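Local coordinates for protein Cas13d (uncultured Ruminococcus sp, PDB 6IV9) that binds CRISPR RNA as an RNA-guided effector and uses two HEPN domains for CRISPR RNA maturation and target RNA cleavage, at residues A743-D755 and N894-L907. The protein carries 2 engineered substitutions. Sequence-based numbering, arbitrary orientation.
With nucleotides of chain B.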
ATOM      1  N   ALA A 743       1.460   7.723  -7.900  1.00 19.07           N
ATOM      2  CA  ALA A 743       1.623   7.825  -6.437  1.00 18.71           C
ATOM      3  C   ALA A 743       2.970   8.478  -6.096  1.00 21.74           C
ATOM      4  O   ALA A 743       3.024   9.221  -5.152  1.00 19.96           O
ATOM      5  CB  ALA A 743       1.503   6.457  -5.837  1.00 21.24           C
ATOM      6  N   ARG A 744       4.013   8.210  -6.871  1.00 19.64           N
ATOM      7  CA  ARG A 744       5.351   8.788  -6.587  1.00 21.72           C
ATOM      8  C   ARG A 744       5.278  10.312  -6.692  1.00 21.79           C
ATOM      9  O   ARG A 744       5.953  10.972  -5.956  1.00 20.35           O
ATOM     10  CB  ARG A 744       6.388   8.227  -7.561  1.00 19.90           C
ATOM     11  CG  ARG A 744       6.619   6.736  -7.426  1.00 21.40           C
ATOM     12  CD  ARG A 744       7.406   6.470  -6.173  1.00 21.73           C
ATOM     13  NE  ARG A 744       8.776   6.882  -6.314  1.00 21.25           N
ATOM     14  CZ  ARG A 744       9.649   6.296  -7.107  1.00 22.41           C
ATOM     15  NH1 ARG A 744       9.365   5.147  -7.672  1.00 22.61           N
ATOM     16  NH2 ARG A 744      10.816   6.852  -7.323  1.00 23.43           N
ATOM     17  N   TYR A 745       4.548  10.797  -7.687  1.00 21.99           N
ATOM     18  CA  TYR A 745       4.338  12.242  -7.947  1.00 20.74           C
ATOM     19  C   TYR A 745       3.472  12.868  -6.852  1.00 20.70           C
ATOM     20  O   TYR A 745       3.690  13.991  -6.470  1.00 23.22           O
ATOM     21  CB  TYR A 745       3.966  12.475  -9.410  1.00 22.03           C
ATOM     22  CG  TYR A 745       5.071  12.002 -10.304  1.00 22.37           C
ATOM     23  CD1 TYR A 745       5.125  10.692 -10.723  1.00 21.88           C
ATOM     24  CD2 TYR A 745       6.116  12.835 -10.642  1.00 21.76           C
ATOM     25  CE1 TYR A 745       6.165  10.227 -11.496  1.00 21.37           C
ATOM     26  CE2 TYR A 745       7.166  12.387 -11.412  1.00 21.89           C
ATOM     27  CZ  TYR A 745       7.197  11.074 -11.835  1.00 24.93           C
ATOM     28  OH  TYR A 745       8.238  10.617 -12.574  1.00 23.69           O
ATOM     29  N   VAL A 746       2.497  12.109  -6.378  1.00 21.32           N
ATOM     30  CA  VAL A 746       1.612  12.573  -5.280  1.00 21.23           C
ATOM     31  C   VAL A 746       2.479  12.800  -4.041  1.00 21.32           C
ATOM     32  O   VAL A 746       2.308  13.788  -3.404  1.00 21.11           O
ATOM     33  CB  VAL A 746       0.488  11.569  -4.996  1.00 19.62           C
ATOM     34  CG1 VAL A 746      -0.274  11.983  -3.761  1.00 21.43           C
ATOM     35  CG2 VAL A 746      -0.441  11.428  -6.192  1.00 23.33           C
ATOM     36  N   ILE A 747       3.413  11.897  -3.773  1.00 19.75           N
ATOM     37  CA  ILE A 747       4.322  12.076  -2.604  1.00 21.71           C
ATOM     38  C   ILE A 747       5.133  13.356  -2.834  1.00 20.95           C
ATOM     39  O   ILE A 747       5.286  14.125  -1.919  1.00 20.32           O
ATOM     40  CB  ILE A 747       5.242  10.853  -2.455  1.00 21.74           C
ATOM     41  CG1 ILE A 747       4.466   9.601  -2.049  1.00 21.75           C
ATOM     42  CG2 ILE A 747       6.389  11.149  -1.517  1.00 23.31           C
ATOM     43  CD1 ILE A 747       5.275   8.345  -2.119  1.00 26.50           C
ATOM     44  N   ALA A 748       5.583  13.568  -4.062  1.00 19.91           N
ATOM     45  CA  ALA A 748       6.397  14.763  -4.348  1.00 22.20           C
ATOM     46  C   ALA A 748       5.594  16.041  -4.056  1.00 20.62           C
ATOM     47  O   ALA A 748       6.143  16.945  -3.455  1.00 21.87           O
ATOM     48  CB  ALA A 748       6.867  14.706  -5.771  1.00 21.96           C
ATOM     49  N   ILE A 749       4.331  16.098  -4.471  1.00 20.40           N
ATOM     50  CA  ILE A 749       3.474  17.293  -4.221  1.00 22.23           C
ATOM     51  C   ILE A 749       3.243  17.465  -2.718  1.00 26.02           C
ATOM     52  O   ILE A 749       3.371  18.561  -2.220  1.00 23.69           O
ATOM     53  CB  ILE A 749       2.126  17.155  -4.951  1.00 24.80           C
ATOM     54  CG1 ILE A 749       2.286  17.259  -6.464  1.00 27.08           C
ATOM     55  CG2 ILE A 749       1.128  18.159  -4.417  1.00 28.61           C
ATOM     56  CD1 ILE A 749       2.839  18.557  -6.926  1.00 31.54           C
ATOM     57  N   HIS A 750       2.932  16.378  -2.034  1.00 21.25           N
ATOM     58  CA  HIS A 750       2.680  16.453  -0.578  1.00 20.80           C
ATOM     59  C   HIS A 750       3.921  17.013   0.127  1.00 21.80           C
ATOM     60  O   HIS A 750       3.777  17.882   0.944  1.00 22.92           O
ATOM     61  CB  HIS A 750       2.379  15.049  -0.060  1.00 19.88           C
ATOM     62  CG  HIS A 750       2.567  14.911   1.407  1.00 21.28           C
ATOM     63  ND1 HIS A 750       1.633  15.315   2.292  1.00 21.10           N
ATOM     64  CD2 HIS A 750       3.592  14.450   2.136  1.00 22.00           C
ATOM     65  CE1 HIS A 750       2.058  15.098   3.499  1.00 23.70           C
ATOM     66  NE2 HIS A 750       3.245  14.574   3.432  1.00 22.39           N
ATOM     67  N   CYS A 751       5.095  16.509  -0.222  1.00 22.61           N
ATOM     68  CA  CYS A 751       6.369  16.958   0.392  1.00 22.06           C
ATOM     69  C   CYS A 751       6.687  18.418   0.062  1.00 23.40           C
ATOM     70  O   CYS A 751       7.187  19.098   0.932  1.00 23.25           O
ATOM     71  CB  CYS A 751       7.494  16.044  -0.033  1.00 21.68           C
ATOM     72  SG  CYS A 751       7.301  14.414   0.714  0.98 26.52           S
ATOM     73  N   LEU A 752       6.439  18.830  -1.175  1.00 23.49           N
ATOM     74  CA  LEU A 752       6.703  20.230  -1.576  1.00 22.70           C
ATOM     75  C   LEU A 752       5.817  21.164  -0.751  1.00 24.59           C
ATOM     76  O   LEU A 752       6.325  22.117  -0.236  1.00 25.62           O
ATOM     77  CB  LEU A 752       6.394  20.380  -3.064  1.00 24.13           C
ATOM     78  CG  LEU A 752       6.389  21.809  -3.594  1.00 26.22           C
ATOM     79  CD1 LEU A 752       7.724  22.481  -3.379  1.00 28.97           C
ATOM     80  CD2 LEU A 752       6.012  21.848  -5.058  1.00 27.19           C
ATOM     81  N   GLU A 753       4.530  20.864  -0.628  1.00 23.65           N
ATOM     82  CA  GLU A 753       3.652  21.739   0.180  1.00 27.10           C
ATOM     83  C   GLU A 753       4.125  21.738   1.643  1.00 30.57           C
ATOM     84  O   GLU A 753       4.203  22.785   2.242  1.00 24.55           O
ATOM     85  CB  GLU A 753       2.214  21.234   0.122  1.00 27.71           C
ATOM     86  CG  GLU A 753       1.592  21.267  -1.251  1.00 29.07           C
ATOM     87  CD  GLU A 753       0.104  20.960  -1.231  1.00 34.61           C
ATOM     88  OE1 GLU A 753      -0.397  20.595  -0.188  1.00 35.29           O
ATOM     89  OE2 GLU A 753      -0.529  21.087  -2.250  1.00 35.54           O
ATOM     90  N   ARG A 754       4.434  20.569   2.177  1.00 26.32           N
ATOM     91  CA  ARG A 754       4.893  20.452   3.578  1.00 27.63           C
ATOM     92  C   ARG A 754       6.216  21.203   3.773  1.00 24.71           C
ATOM     93  O   ARG A 754       6.326  21.954   4.708  1.00 26.01           O
ATOM     94  CB  ARG A 754       5.105  18.964   3.855  1.00 25.29           C
ATOM     95  CG  ARG A 754       5.806  18.641   5.164  1.00 26.43           C
ATOM     96  CD  ARG A 754       6.389  17.245   5.171  1.00 27.26           C
ATOM     97  NE  ARG A 754       7.646  17.179   4.472  1.00 26.12           N
ATOM     98  CZ  ARG A 754       8.258  16.071   4.133  1.00 28.61           C
ATOM     99  NH1 ARG A 754       7.723  14.915   4.444  1.00 28.40           N
ATOM    100  NH2 ARG A 754       9.405  16.112   3.495  1.00 28.13           N
ATOM    101  N   ASP A 755       7.173  20.974   2.889  1.00 24.84           N
ATOM    102  CA  ASP A 755       8.523  21.589   2.955  1.00 26.08           C
ATOM    103  C   ASP A 755       8.420  23.108   2.782  1.00 26.72           C
ATOM    104  O   ASP A 755       9.088  23.815   3.494  1.00 25.73           O
ATOM    105  CB  ASP A 755       9.493  20.885   2.008  1.00 23.41           C
ATOM    106  CG  ASP A 755       9.737  19.424   2.353  1.00 27.58           C
ATOM    107  OD1 ASP A 755       9.516  19.056   3.486  1.00 29.15           O
ATOM    108  OD2 ASP A 755      10.149  18.691   1.486  1.00 28.39           O
ATOM    109  N   ASN A 894       9.345  18.731 -13.174  1.00 23.77           N
ATOM    110  CA  ASN A 894       9.778  18.242 -11.841  1.00 25.56           C
ATOM    111  C   ASN A 894      10.648  19.272 -11.119  1.00 25.98           C
ATOM    112  O   ASN A 894      10.979  19.044  -9.993  1.00 26.49           O
ATOM    113  CB  ASN A 894      10.575  16.951 -11.974  1.00 24.62           C
ATOM    114  CG  ASN A 894       9.712  15.736 -12.212  1.00 23.25           C
ATOM    115  OD1 ASN A 894       8.521  15.774 -11.991  1.00 25.72           O
ATOM    116  ND2 ASN A 894      10.329  14.653 -12.624  1.00 24.73           N
ATOM    117  N   SER A 895      10.876  20.437 -11.724  1.00 28.05           N
ATOM    118  CA  SER A 895      11.781  21.480 -11.171  1.00 25.87           C
ATOM    119  C   SER A 895      11.327  21.937  -9.779  1.00 27.34           C
ATOM    120  O   SER A 895      12.165  22.216  -8.968  1.00 30.29           O
ATOM    121  CB  SER A 895      12.024  22.620 -12.123  1.00 27.21           C
ATOM    122  OG  SER A 895      10.843  23.305 -12.422  1.00 30.15           O
ATOM    123  N   PRO A 896      10.028  21.969  -9.446  1.00 29.11           N
ATOM    124  CA  PRO A 896       9.591  22.329  -8.103  1.00 25.78           C
ATOM    125  C   PRO A 896      10.135  21.380  -7.015  1.00 26.03           C
ATOM    126  O   PRO A 896      10.212  21.775  -5.910  1.00 26.66           O
ATOM    127  CB  PRO A 896       8.067  22.210  -8.192  1.00 28.31           C
ATOM    128  CG  PRO A 896       7.765  22.468  -9.628  1.00 28.76           C
ATOM    129  CD  PRO A 896       8.919  21.838 -10.362  1.00 28.25           C
ATOM    130  N   PHE A 897      10.446  20.144  -7.397  1.00 23.44           N
ATOM    131  CA  PHE A 897      10.937  19.076  -6.491  1.00 24.45           C
ATOM    132  C   PHE A 897      12.459  19.080  -6.439  1.00 26.50           C
ATOM    133  O   PHE A 897      13.011  18.324  -5.703  1.00 24.64           O
ATOM    134  CB  PHE A 897      10.462  17.713  -6.985  1.00 23.83           C
ATOM    135  CG  PHE A 897       9.000  17.661  -7.331  1.00 24.00           C
ATOM    136  CD1 PHE A 897       8.072  18.320  -6.551  1.00 24.97           C
ATOM    137  CD2 PHE A 897       8.555  16.976  -8.443  1.00 26.72           C
ATOM    138  CE1 PHE A 897       6.728  18.283  -6.866  1.00 25.34           C
ATOM    139  CE2 PHE A 897       7.212  16.938  -8.759  1.00 24.82           C
ATOM    140  CZ  PHE A 897       6.308  17.590  -7.969  1.00 26.42           C
ATOM    141  N   GLY A 898      13.071  20.024  -7.139  1.00 25.62           N
ATOM    142  CA  GLY A 898      14.531  20.120  -7.281  1.00 27.20           C
ATOM    143  C   GLY A 898      15.269  20.268  -5.965  1.00 27.19           C
ATOM    144  O   GLY A 898      16.375  19.816  -5.883  1.00 28.71           O
ATOM    145  N   TYR A 899      14.640  20.864  -4.966  1.00 25.55           N
ATOM    146  CA  TYR A 899      15.279  21.090  -3.648  1.00 28.86           C
ATOM    147  C   TYR A 899      15.634  19.760  -2.969  1.00 26.34           C
ATOM    148  O   TYR A 899      16.463  19.784  -2.097  1.00 27.91           O
ATOM    149  CB  TYR A 899      14.414  22.008  -2.795  1.00 28.14           C
ATOM    150  CG  TYR A 899      13.181  21.314  -2.306  1.00 24.40           C
ATOM    151  CD1 TYR A 899      12.064  21.205  -3.104  1.00 24.20           C
ATOM    152  CD2 TYR A 899      13.160  20.719  -1.065  1.00 22.31           C
ATOM    153  CE1 TYR A 899      10.938  20.546  -2.662  1.00 24.03           C
ATOM    154  CE2 TYR A 899      12.046  20.057  -0.604  1.00 22.71           C
ATOM    155  CZ  TYR A 899      10.938  19.958  -1.413  1.00 26.73           C
ATOM    156  OH  TYR A 899       9.848  19.302  -0.974  1.00 24.19           O
ATOM    157  N   ASN A 900      14.908  18.685  -3.254  1.00 24.27           N
ATOM    158  CA  ASN A 900      15.265  17.344  -2.728  1.00 24.12           C
ATOM    159  C   ASN A 900      15.904  16.626  -3.915  1.00 26.39           C
ATOM    160  O   ASN A 900      15.187  16.116  -4.747  1.00 24.88           O
ATOM    161  CB  ASN A 900      14.052  16.600  -2.180  1.00 25.07           C
ATOM    162  CG  ASN A 900      14.431  15.330  -1.459  1.00 24.60           C
ATOM    163  OD1 ASN A 900      15.083  14.479  -2.014  1.00 25.83           O
ATOM    164  ND2 ASN A 900      14.037  15.211  -0.214  1.00 26.39           N
ATOM    165  N   ILE A 901      17.224  16.609  -3.964  1.00 25.66           N
ATOM    166  CA  ILE A 901      17.923  16.097  -5.169  1.00 24.94           C
ATOM    167  C   ILE A 901      17.602  14.627  -5.451  1.00 27.04           C
ATOM    168  O   ILE A 901      17.355  14.325  -6.586  1.00 24.64           O
ATOM    169  CB  ILE A 901      19.428  16.372  -5.056  1.00 28.54           C
ATOM    170  CG1 ILE A 901      19.711  17.857  -5.252  1.00 29.24           C
ATOM    171  CG2 ILE A 901      20.199  15.525  -6.034  1.00 30.22           C
ATOM    172  CD1 ILE A 901      19.454  18.319  -6.641  1.00 33.11           C
ATOM    173  N   PRO A 902      17.633  13.708  -4.471  1.00 25.17           N
ATOM    174  CA  PRO A 902      17.332  12.316  -4.750  1.00 23.89           C
ATOM    175  C   PRO A 902      15.903  12.149  -5.282  1.00 21.89           C
ATOM    176  O   PRO A 902      15.726  11.391  -6.164  1.00 22.86           O
ATOM    177  CB  PRO A 902      17.542  11.634  -3.395  1.00 24.37           C
ATOM    178  CG  PRO A 902      18.512  12.525  -2.706  1.00 28.52           C
ATOM    179  CD  PRO A 902      18.073  13.914  -3.108  1.00 25.56           C
ATOM    180  N   ARG A 903      14.942  12.846  -4.700  1.00 23.14           N
ATOM    181  CA  ARG A 903      13.563  12.729  -5.215  1.00 23.01           C
ATOM    182  C   ARG A 903      13.525  13.270  -6.649  1.00 25.21           C
ATOM    183  O   ARG A 903      13.061  12.581  -7.509  1.00 23.78           O
ATOM    184  CB  ARG A 903      12.576  13.491  -4.330  1.00 21.98           C
ATOM    185  CG  ARG A 903      11.143  13.439  -4.825  1.00 23.87           C
ATOM    186  CD  ARG A 903      10.084  13.978  -3.889  1.00 24.77           C
ATOM    187  NE  ARG A 903      10.072  13.400  -2.569  1.00 23.47           N
ATOM    188  CZ  ARG A 903      10.371  14.064  -1.475  1.00 23.31           C
ATOM    189  NH1 ARG A 903      10.631  15.348  -1.543  1.00 24.20           N
ATOM    190  NH2 ARG A 903      10.436  13.449  -0.320  1.00 24.33           N
ATOM    191  N   PHE A 904      14.127  14.427  -6.883  1.00 23.59           N
ATOM    192  CA  PHE A 904      14.095  15.056  -8.224  1.00 22.54           C
ATOM    193  C   PHE A 904      14.743  14.152  -9.269  1.00 24.49           C
ATOM    194  O   PHE A 904      14.181  13.983 -10.321  1.00 25.78           O
ATOM    195  CB  PHE A 904      14.815  16.398  -8.186  1.00 24.56           C
ATOM    196  CG  PHE A 904      14.983  17.054  -9.527  1.00 25.06           C
ATOM    197  CD1 PHE A 904      13.927  17.691 -10.145  1.00 26.28           C
ATOM    198  CD2 PHE A 904      16.202  17.039 -10.169  1.00 32.50           C
ATOM    199  CE1 PHE A 904      14.086  18.294 -11.378  1.00 26.39           C
ATOM    200  CE2 PHE A 904      16.359  17.631 -11.408  1.00 34.34           C
ATOM    201  CZ  PHE A 904      15.299  18.259 -12.004  1.00 32.67           C
ATOM    202  N   LYS A 905      15.913  13.608  -8.974  1.00 24.68           N
ATOM    203  CA  LYS A 905      16.573  12.704  -9.941  1.00 23.75           C
ATOM    204  C   LYS A 905      15.761  11.424 -10.141  1.00 23.85           C
ATOM    205  O   LYS A 905      15.577  11.030 -11.262  1.00 23.26           O
ATOM    206  CB  LYS A 905      17.986  12.382  -9.472  1.00 24.82           C
ATOM    207  CG  LYS A 905      18.936  13.558  -9.540  1.00 27.65           C
ATOM    208  CD  LYS A 905      20.366  13.150  -9.486  1.00 31.15           C
ATOM    209  CE  LYS A 905      20.790  12.300 -10.652  1.00 30.95           C
ATOM    210  NZ  LYS A 905      22.181  11.844 -10.508  1.00 38.56           N
ATOM    211  N   ASN A 906      15.270  10.838  -9.061  1.00 23.63           N
ATOM    212  CA  ASN A 906      14.528   9.562  -9.176  1.00 22.97           C
ATOM    213  C   ASN A 906      13.262   9.764 -10.010  1.00 21.46           C
ATOM    214  O   ASN A 906      12.925   8.875 -10.742  1.00 23.75           O
ATOM    215  CB  ASN A 906      14.235   8.929  -7.822  1.00 21.65           C
ATOM    216  CG  ASN A 906      15.464   8.427  -7.104  1.00 24.56           C
ATOM    217  OD1 ASN A 906      16.552   8.446  -7.639  1.00 24.89           O
ATOM    218  ND2 ASN A 906      15.278   7.979  -5.882  1.00 24.43           N
ATOM    219  N   LEU A 907      12.604  10.904  -9.861  1.00 19.94           N
ATOM    220  CA  LEU A 907      11.331  11.178 -10.564  1.00 20.42           C
ATOM    221  C   LEU A 907      11.567  11.706 -11.986  1.00 23.69           C
ATOM    222  O   LEU A 907      10.613  11.751 -12.717  1.00 24.60           O
ATOM    223  CB  LEU A 907      10.538  12.197  -9.746  1.00 23.10           C
ATOM    224  CG  LEU A 907      10.008  11.723  -8.395  1.00 24.18           C
ATOM    225  CD1 LEU A 907       9.053  12.727  -7.792  1.00 24.95           C
ATOM    226  CD2 LEU A 907       9.346  10.373  -8.507  1.00 25.77           C
TER
ATOM    227  P     A B  27      10.227   9.970  -1.804  1.00 25.82           P
ATOM    228  OP1   A B  27       9.382  10.717  -2.795  1.00 26.98           O
ATOM    229  OP2   A B  27      10.405  10.573  -0.485  1.00 23.57           O
ATOM    230  O5'   A B  27       9.701   8.542  -1.414  1.00 22.75           O
ATOM    231  C5'   A B  27       9.308   7.671  -2.497  1.00 23.93           C
ATOM    232  C4'   A B  27       8.821   6.388  -1.942  1.00 22.04           C
ATOM    233  O4'   A B  27       8.388   5.537  -3.003  1.00 22.75           O
ATOM    234  C3'   A B  27       9.890   5.568  -1.218  1.00 24.77           C
ATOM    235  O3'   A B  27       9.688   5.606   0.181  1.00 27.72           O
ATOM    236  C2'   A B  27       9.668   4.126  -1.714  1.00 26.70           C
ATOM    237  O2'   A B  27       9.541   3.204  -0.640  1.00 24.07           O
ATOM    238  C1'   A B  27       8.363   4.252  -2.517  1.00 24.37           C
ATOM    239  N9    A B  27       8.265   3.327  -3.633  1.00 26.17           N
ATOM    240  C8    A B  27       7.209   2.478  -3.841  1.00 28.79           C
ATOM    241  N7    A B  27       7.375   1.668  -4.849  1.00 27.55           N
ATOM    242  C5    A B  27       8.621   2.016  -5.358  1.00 27.22           C
ATOM    243  C6    A B  27       9.362   1.542  -6.455  1.00 31.59           C
ATOM    244  N6    A B  27       8.948   0.553  -7.254  1.00 30.31           N
ATOM    245  N1    A B  27      10.585   2.085  -6.673  1.00 25.34           N
ATOM    246  C2    A B  27      10.991   3.075  -5.871  1.00 26.20           C
ATOM    247  N3    A B  27      10.358   3.643  -4.851  1.00 23.56           N
ATOM    248  C4    A B  27       9.171   3.052  -4.632  1.00 25.22           C
ATOM    249  P     A B  26      13.646  11.590   2.009  1.00 27.80           P
ATOM    250  OP1   A B  26      12.866  12.816   1.747  1.00 31.39           O
ATOM    251  OP2   A B  26      13.251  10.552   2.979  1.00 25.60           O
ATOM    252  O5'   A B  26      13.754  10.789   0.634  1.00 24.36           O
ATOM    253  C5'   A B  26      13.847  11.435  -0.621  1.00 22.80           C
ATOM    254  C4'   A B  26      13.896  10.416  -1.726  1.00 23.54           C
ATOM    255  O4'   A B  26      15.094   9.626  -1.540  1.00 24.24           O
ATOM    256  C3'   A B  26      12.815   9.333  -1.774  1.00 22.55           C
ATOM    257  O3'   A B  26      11.640   9.753  -2.512  1.00 24.04           O
ATOM    258  C2'   A B  26      13.516   8.171  -2.502  1.00 24.09           C
ATOM    259  O2'   A B  26      13.122   8.028  -3.888  1.00 26.62           O
ATOM    260  C1'   A B  26      15.011   8.520  -2.387  1.00 23.27           C
ATOM    261  N9    A B  26      15.806   7.441  -1.802  1.00 23.30           N
ATOM    262  C8    A B  26      15.820   7.029  -0.493  1.00 23.30           C
ATOM    263  N7    A B  26      16.517   5.940  -0.291  1.00 25.38           N
ATOM    264  C5    A B  26      17.040   5.643  -1.541  1.00 24.70           C
ATOM    265  C6    A B  26      17.838   4.593  -2.003  1.00 27.00           C
ATOM    266  N6    A B  26      18.367   3.658  -1.208  1.00 27.92           N
ATOM    267  N1    A B  26      18.094   4.534  -3.330  1.00 24.93           N
ATOM    268  C2    A B  26      17.604   5.497  -4.113  1.00 25.73           C
ATOM    269  N3    A B  26      16.785   6.498  -3.801  1.00 23.34           N
ATOM    270  C4    A B  26      16.598   6.557  -2.482  1.00 22.11           C
ATOM    271  P     A B   2      25.480   5.337  -9.021  0.90 50.78           P
ATOM    272  OP1   A B   2      26.559   5.770  -9.889  1.00 58.97           O
ATOM    273  OP2   A B   2      25.784   4.668  -7.775  1.00 50.31           O
ATOM    274  O5'   A B   2      24.604   6.583  -8.603  1.00 40.21           O
ATOM    275  C5'   A B   2      24.253   7.597  -9.512  1.00 32.94           C
ATOM    276  C4'   A B   2      22.955   8.225  -9.113  1.00 32.03           C
ATOM    277  O4'   A B   2      22.000   7.229  -8.691  1.00 28.87           O
ATOM    278  C3'   A B   2      23.097   9.129  -7.907  1.00 28.74           C
ATOM    279  O3'   A B   2      23.678  10.324  -8.349  1.00 29.01           O
ATOM    280  C2'   A B   2      21.666   9.183  -7.409  1.00 25.89           C
ATOM    281  O2'   A B   2      20.875  10.017  -8.192  1.00 27.45           O
ATOM    282  C1'   A B   2      21.242   7.732  -7.612  1.00 27.48           C
ATOM    283  N9    A B   2      21.471   6.895  -6.438  1.00 24.54           N
ATOM    284  C8    A B   2      22.267   5.789  -6.327  1.00 26.65           C
ATOM    285  N7    A B   2      22.264   5.253  -5.133  1.00 27.05           N
ATOM    286  C5    A B   2      21.396   6.056  -4.412  1.00 23.28           C
ATOM    287  C6    A B   2      20.954   6.015  -3.079  1.00 24.33           C
ATOM    288  N6    A B   2      21.351   5.105  -2.194  1.00 25.29           N
ATOM    289  N1    A B   2      20.099   6.974  -2.676  1.00 24.52           N
ATOM    290  C2    A B   2      19.704   7.890  -3.559  1.00 25.87           C
ATOM    291  N3    A B   2      20.044   8.033  -4.831  1.00 25.23           N
ATOM    292  C4    A B   2      20.907   7.076  -5.202  1.00 24.42           C
TER
HETATM  293  O   HOH W   1       8.911  17.611  -3.168  1.00 25.32           O
HETATM  294  O   HOH W   2      11.480  16.400   1.036  1.00 26.27           O
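Arg903 reaches across Ala748 and Cys751 to the A27 phosphate of the bound CRISPR RNA, chain B. From CB the side chain runs out extended, with CG anti to the backbone N (chi1 179°) and 3.8 Å from A27 OP1. Together with the extended chi2, this sets Arg903 CD 3.8 Å from Ala748 CB, also close to OP1. A bend at chi3 (-55°) then turns NE and NH2 to the phosphate. Arg903 NE donates almost straight to A27 OP1 (2.8 Å). At CZ, Cys751 SG lies over one guanidinium face. Arg903 NH1 rests against Cys751 CB (3.6 Å) and donates to a water that in turn donates to Asp755 OD2, while Arg903 NH2 donates to A27 OP2 (2.9 Å). Asp755 OD2 also accepts from Tyr899 OH (2.6 Å), on its anti side.

Helices 713-760 and 901-908, running nearly antiparallel here, probably belong to the all-helical C-terminal HEPN domain; Asn900 is the N-cap of the second, its OD1 accepting from Arg903 N. Away from the phosphate the packing is apolar: Ala748 CB sits centrally over the Phe897 ring in a CH-pi contact, 3.6 Å from the centroid, with Ile749 CD1 at the ring edge. Leu907 CD2 lies over the Tyr745 ring, and Tyr745 OH, also bonded to His853, donates to Leu907 O (2.6 Å).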